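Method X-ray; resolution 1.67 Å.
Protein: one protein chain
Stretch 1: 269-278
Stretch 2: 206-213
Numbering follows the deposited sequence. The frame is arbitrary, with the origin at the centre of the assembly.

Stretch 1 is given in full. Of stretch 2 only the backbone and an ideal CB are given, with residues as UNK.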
ATOM      1  N   ILE A 269      10.434  10.578  -2.469  1.00 14.13           N
ATOM      2  CA  ILE A 269       9.062  10.833  -2.040  1.00 12.66           C
ATOM      3  C   ILE A 269       8.598  12.161  -2.652  1.00 17.76           C
ATOM      4  O   ILE A 269       9.287  13.163  -2.536  1.00 19.29           O
ATOM      5  CB  ILE A 269       8.968  10.897  -0.490  1.00 17.38           C
ATOM      6  CG1 ILE A 269       9.417   9.571   0.131  1.00 15.72           C
ATOM      7  CG2 ILE A 269       7.543  11.280  -0.029  1.00 15.32           C
ATOM      8  CD1 ILE A 269       9.486   9.567   1.642  1.00 18.86           C
ATOM      9  N   ASN A 270       7.427  12.165  -3.291  1.00 13.97           N
ATOM     10  CA  ASN A 270       6.794  13.410  -3.714  1.00 18.27           C
ATOM     11  C   ASN A 270       5.308  13.295  -3.434  1.00 19.58           C
ATOM     12  O   ASN A 270       4.898  12.324  -2.814  1.00 15.57           O
ATOM     13  CB  ASN A 270       7.058  13.712  -5.188  1.00 14.30           C
ATOM     14  CG  ASN A 270       6.284  12.825  -6.124  1.00 17.55           C
ATOM     15  OD1 ASN A 270       5.751  11.785  -5.726  1.00 18.27           O
ATOM     16  ND2 ASN A 270       6.227  13.222  -7.395  1.00 22.83           N
ATOM     17  N   SER A 271       4.504  14.262  -3.871  1.00 16.14           N
ATOM     18  CA  SER A 271       3.053  14.125  -3.654  1.00 14.38           C
ATOM     19  C   SER A 271       2.227  14.716  -4.786  1.00 17.93           C
ATOM     20  O   SER A 271       1.012  14.521  -4.816  1.00 16.55           O
ATOM     21  CB  SER A 271       2.623  14.744  -2.317  1.00 17.39           C
ATOM     22  OG  SER A 271       2.738  16.168  -2.367  1.00 18.12           O
ATOM     23  N   VAL A 272       2.861  15.440  -5.705  1.00 17.14           N
ATOM     24  CA  VAL A 272       2.101  16.091  -6.772  1.00 18.42           C
ATOM     25  C   VAL A 272       1.412  15.071  -7.695  1.00 25.38           C
ATOM     26  O   VAL A 272       0.404  15.374  -8.306  1.00 23.51           O
ATOM     27  CB  VAL A 272       2.945  17.109  -7.574  1.00 19.78           C
ATOM     28  CG1 VAL A 272       3.986  16.407  -8.426  1.00 17.64           C
ATOM     29  CG2 VAL A 272       2.044  17.962  -8.449  1.00 29.81           C
ATOM     30  N   GLY A 273       1.943  13.859  -7.761  1.00 22.60           N
ATOM     31  CA  GLY A 273       1.417  12.846  -8.665  1.00 20.37           C
ATOM     32  C   GLY A 273       0.104  12.238  -8.181  1.00 20.08           C
ATOM     33  O   GLY A 273      -0.588  11.575  -8.953  1.00 19.88           O
ATOM     34  N   VAL A 274      -0.234  12.449  -6.911  1.00 19.25           N
ATOM     35  CA  VAL A 274      -1.470  11.881  -6.348  1.00 15.31           C
ATOM     36  C   VAL A 274      -2.711  12.440  -7.050  1.00 17.58           C
ATOM     37  O   VAL A 274      -3.705  11.737  -7.220  1.00 18.38           O
ATOM     38  CB  VAL A 274      -1.550  12.108  -4.831  1.00 14.23           C
ATOM     39  CG1 VAL A 274      -2.910  11.637  -4.263  1.00 14.73           C
ATOM     40  CG2 VAL A 274      -0.398  11.353  -4.131  1.00 15.32           C
ATOM     41  N   VAL A 275      -2.652  13.700  -7.483  1.00 18.99           N
ATOM     42  CA  VAL A 275      -3.786  14.276  -8.208  1.00 20.07           C
ATOM     43  C   VAL A 275      -4.133  13.441  -9.439  1.00 21.69           C
ATOM     44  O   VAL A 275      -5.291  13.072  -9.655  1.00 23.89           O
ATOM     45  CB  VAL A 275      -3.520  15.715  -8.647  1.00 26.96           C
ATOM     46  CG1 VAL A 275      -4.695  16.227  -9.481  1.00 25.13           C
ATOM     47  CG2 VAL A 275      -3.273  16.611  -7.438  1.00 25.79           C
ATOM     48  N   GLU A 276      -3.118  13.124 -10.232  1.00 21.29           N
ATOM     49  CA  GLU A 276      -3.327  12.343 -11.449  1.00 23.01           C
ATOM     50  C   GLU A 276      -3.773  10.919 -11.147  1.00 24.16           C
ATOM     51  O   GLU A 276      -4.588  10.347 -11.881  1.00 25.59           O
ATOM     52  CB  GLU A 276      -2.060  12.314 -12.303  1.00 29.01           C
ATOM     53  CG  GLU A 276      -2.180  11.476 -13.555  1.00 43.15           C
ATOM     54  CD  GLU A 276      -0.848  11.291 -14.258  1.00 72.48           C
ATOM     55  OE1 GLU A 276      -0.138  12.299 -14.469  1.00 77.54           O
ATOM     56  OE2 GLU A 276      -0.506  10.134 -14.591  1.00 83.16           O
ATOM     57  N   ILE A 277      -3.234  10.334 -10.081  1.00 19.93           N
ATOM     58  CA  ILE A 277      -3.674   9.008  -9.675  1.00 18.91           C
ATOM     59  C   ILE A 277      -5.174   9.005  -9.381  1.00 25.66           C
ATOM     60  O   ILE A 277      -5.912   8.116  -9.844  1.00 21.56           O
ATOM     61  CB  ILE A 277      -2.878   8.496  -8.454  1.00 21.43           C
ATOM     62  CG1 ILE A 277      -1.437   8.164  -8.864  1.00 25.51           C
ATOM     63  CG2 ILE A 277      -3.550   7.297  -7.824  1.00 24.06           C
ATOM     64  CD1 ILE A 277      -0.550   7.840  -7.671  1.00 30.38           C
ATOM     65  N   MET A 278      -5.634  10.008  -8.634  1.00 18.32           N
ATOM     66  CA  MET A 278      -7.055  10.104  -8.311  1.00 17.15           C
ATOM     67  C   MET A 278      -7.891  10.345  -9.559  1.00 18.25           C
ATOM     68  O   MET A 278      -8.966   9.762  -9.725  1.00 22.87           O
ATOM     69  CB  MET A 278      -7.318  11.200  -7.282  1.00 16.84           C
ATOM     70  CG  MET A 278      -6.712  10.873  -5.893  1.00 16.76           C
ATOM     71  SD  MET A 278      -7.270   9.311  -5.177  1.00 21.34           S
ATOM     72  CE  MET A 278      -8.872   9.769  -4.544  1.00 22.51           C
ATOM     73  N   UNK A 206       1.290  17.572   5.801  1.00 23.87           N
ATOM     74  CA  UNK A 206       1.202  16.109   5.768  1.00 23.00           C
ATOM     75  C   UNK A 206       0.019  15.667   4.914  1.00 21.92           C
ATOM     76  O   UNK A 206      -1.086  16.194   5.060  1.00 20.23           O
ATOM     77  CB  UNK A 206       1.073  15.543   7.184  1.00 23.00           C
ATOM     78  N   UNK A 207       0.252  14.690   4.043  1.00 17.79           N
ATOM     79  CA  UNK A 207      -0.779  14.251   3.111  1.00 18.12           C
ATOM     80  C   UNK A 207      -0.306  12.936   2.515  1.00 15.62           C
ATOM     81  O   UNK A 207       0.803  12.492   2.821  1.00 18.17           O
ATOM     82  CB  UNK A 207      -1.050  15.295   2.026  1.00 18.12           C
ATOM     83  N   UNK A 208      -1.130  12.315   1.674  1.00 12.56           N
ATOM     84  CA  UNK A 208      -0.687  11.118   0.964  1.00 11.90           C
ATOM     85  C   UNK A 208       0.414  11.508  -0.021  1.00 13.66           C
ATOM     86  O   UNK A 208       0.242  12.433  -0.817  1.00 15.43           O
ATOM     87  CB  UNK A 208      -1.854  10.443   0.240  1.00 11.90           C
ATOM     88  N   UNK A 209       1.548  10.808   0.074  1.00 13.49           N
ATOM     89  CA  UNK A 209       2.690  11.019  -0.789  1.00 13.54           C
ATOM     90  C   UNK A 209       2.986   9.728  -1.526  1.00 12.64           C
ATOM     91  O   UNK A 209       2.623   8.659  -1.054  1.00 16.30           O
ATOM     92  CB  UNK A 209       3.908  11.491   0.008  1.00 13.54           C
ATOM     93  N   UNK A 210       3.669   9.824  -2.664  1.00 15.21           N
ATOM     94  CA  UNK A 210       4.135   8.623  -3.350  1.00 15.89           C
ATOM     95  C   UNK A 210       5.602   8.353  -3.077  1.00 20.81           C
ATOM     96  O   UNK A 210       6.406   9.268  -2.976  1.00 18.27           O
ATOM     97  CB  UNK A 210       3.903   8.749  -4.857  1.00 15.89           C
ATOM     98  N   UNK A 211       5.933   7.075  -3.002  1.00 14.77           N
ATOM     99  CA  UNK A 211       7.304   6.611  -2.937  1.00 17.44           C
ATOM    100  C   UNK A 211       7.670   6.108  -4.318  1.00 21.15           C
ATOM    101  O   UNK A 211       6.963   5.278  -4.893  1.00 19.85           O
ATOM    102  CB  UNK A 211       7.488   5.526  -1.874  1.00 17.44           C
ATOM    103  N   UNK A 212       8.784   6.598  -4.840  1.00 16.13           N
ATOM    104  CA  UNK A 212       9.284   6.144  -6.141  1.00 16.84           C
ATOM    105  C   UNK A 212      10.609   5.475  -5.887  1.00 21.63           C
ATOM    106  O   UNK A 212      11.465   6.039  -5.208  1.00 21.28           O
ATOM    107  CB  UNK A 212       9.422   7.292  -7.143  1.00 16.84           C
ATOM    108  N   UNK A 213      10.781   4.271  -6.427  1.00 18.12           N
ATOM    109  CA  UNK A 213      11.994   3.503  -6.168  1.00 21.96           C
ATOM    110  C   UNK A 213      12.705   3.279  -7.495  1.00 20.69           C
ATOM    111  O   UNK A 213      12.237   2.512  -8.337  1.00 24.18           O
ATOM    112  CB  UNK A 213      11.678   2.174  -5.479  1.00 21.96           C
TER

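Position 206 lies beyond the reach of stretch 1, and many residues fit, proline among them. The residue is Pro206, and it makes no contact here.

At 207 the chain is almost fully extended (-167/177) and CA-to-CB points toward stretch 1, yet the ideal CB finds no neighbour. What stretch 1 offers is remote: the hydroxyl of Ser271. A long polar side chain suits, with an amide or a carboxylate able to bridge the gap. Gln207 does so, its chi2 in the t well, and Ser271 OG donates a hydrogen bond to Gln207 OE1 at 2.7 Å.

Position 208 points sideways, and its ideal CB lies 4.7 Å from Val274 CG2. A modest apolar side chain, valine, isoleucine or leucine, would meet that methyl. Val208 does, its CG1 4.2 Å from Val274 CG2.

The ideal CB of 209 is tight, 3.1 Å from Asn270 O and 3.6 Å from Ile269 CG2, with Ser271 CB near. Any residue with a CB meets this, so alanine, serine, cysteine or valine is a safe choice, though the contact does not settle it. Cys209 takes the m rotamer; its CB packs 3.6 Å from Ile269 CG2 and its SG reaches 3.9 Å from Ser271 CB.

Position 210 pairs with Asn270 in an antiparallel bridge, its N donating to Asn270 O (2.8 Å) and its O accepting from Asn270 N (3.1 Å). Its side chain shares a sheet face with that of Asn270, beside the turn where Gly273 leaves room and a water can link its NH to the side chain. A long acceptor, glutamate or glutamine, fits well. Stretch 1 covers more of Glu210, 102 Å², than of any other residue in its stretch. Its OE2 and Asn270 OD1 both accept from one water, which receives a weak bond from Gly273 N. Glu210 OE2 also lies 3.5 Å from Gly273 CA; an ideal CB on that glycine would sit 2.4 Å from this oxygen, a clash. Ile277 CD1 packs 3.4 Å from Glu210 CD.

At 211 the side chain shares the other face with its bridge partner Ile269, whose CG1 is 4.9 Å from the ideal CB. Leucine, isoleucine, valine or methionine would suit. Leu211 brings CD1 to 4.3 Å from Ile269 CG1.

The ideal CB of 212 has no close neighbour, but Asn270 OD1 is an acceptor for a longer donor: histidine, lysine, arginine or glutamine. His212 swings its ring edge there, NE2 donating to Asn270 OD1 at 2.8 Å.

Position 213 is out of reach; Ile213 makes no contact.

Stretch 2 (206-213) PQVCELHI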
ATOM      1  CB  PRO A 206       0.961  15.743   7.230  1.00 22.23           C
ATOM      2  CG  PRO A 206       0.255  16.922   7.798  1.00 28.74           C
ATOM      3  CD  PRO A 206       0.816  18.126   7.083  1.00 26.29           C
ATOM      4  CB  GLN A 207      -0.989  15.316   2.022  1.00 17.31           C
ATOM      5  CG  GLN A 207       0.282  15.691   1.256  1.00 16.52           C
ATOM      6  CD  GLN A 207       0.131  16.857   0.250  1.00 18.55           C
ATOM      7  OE1 GLN A 207       1.067  17.156  -0.481  1.00 19.29           O
ATOM      8  NE2 GLN A 207      -1.035  17.513   0.225  1.00 20.24           N
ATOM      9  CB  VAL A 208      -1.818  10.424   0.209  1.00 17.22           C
ATOM     10  CG1 VAL A 208      -1.261   9.241  -0.589  1.00 16.00           C
ATOM     11  CG2 VAL A 208      -2.853   9.907   1.186  1.00 14.91           C
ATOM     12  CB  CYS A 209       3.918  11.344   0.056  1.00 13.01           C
ATOM     13  SG  CYS A 209       3.777  12.889   0.947  1.00 19.51           S
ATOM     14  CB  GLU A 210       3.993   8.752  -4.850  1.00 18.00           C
ATOM     15  CG  GLU A 210       2.611   8.567  -5.439  1.00 21.79           C
ATOM     16  CD  GLU A 210       2.675   8.627  -6.968  1.00 20.49           C
ATOM     17  OE1 GLU A 210       2.851   7.563  -7.602  1.00 21.70           O
ATOM     18  OE2 GLU A 210       2.593   9.737  -7.546  1.00 20.11           O
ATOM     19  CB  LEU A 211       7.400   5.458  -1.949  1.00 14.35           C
ATOM     20  CG  LEU A 211       8.724   4.689  -1.900  1.00 16.53           C
ATOM     21  CD1 LEU A 211       9.891   5.635  -1.609  1.00 19.87           C
ATOM     22  CD2 LEU A 211       8.691   3.556  -0.916  1.00 16.98           C
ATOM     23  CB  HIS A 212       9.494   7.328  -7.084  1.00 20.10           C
ATOM     24  CG  HIS A 212       8.260   8.139  -7.313  1.00 20.21           C
ATOM     25  ND1 HIS A 212       7.434   7.943  -8.395  1.00 24.58           N
ATOM     26  CD2 HIS A 212       7.711   9.147  -6.593  1.00 22.42           C
ATOM     27  CE1 HIS A 212       6.431   8.803  -8.339  1.00 25.72           C
ATOM     28  NE2 HIS A 212       6.571   9.539  -7.250  1.00 20.23           N
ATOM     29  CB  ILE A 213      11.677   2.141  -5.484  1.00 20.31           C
ATOM     30  CG1 ILE A 213      10.934   2.357  -4.153  1.00 26.35           C
ATOM     31  CG2 ILE A 213      12.970   1.350  -5.270  1.00 23.16           C
ATOM     32  CD1 ILE A 213      10.314   1.083  -3.586  1.00 25.72           C
TER
HETATM   33  O   HOH W   1       2.929  11.913  -6.094  1.00 18.90           O
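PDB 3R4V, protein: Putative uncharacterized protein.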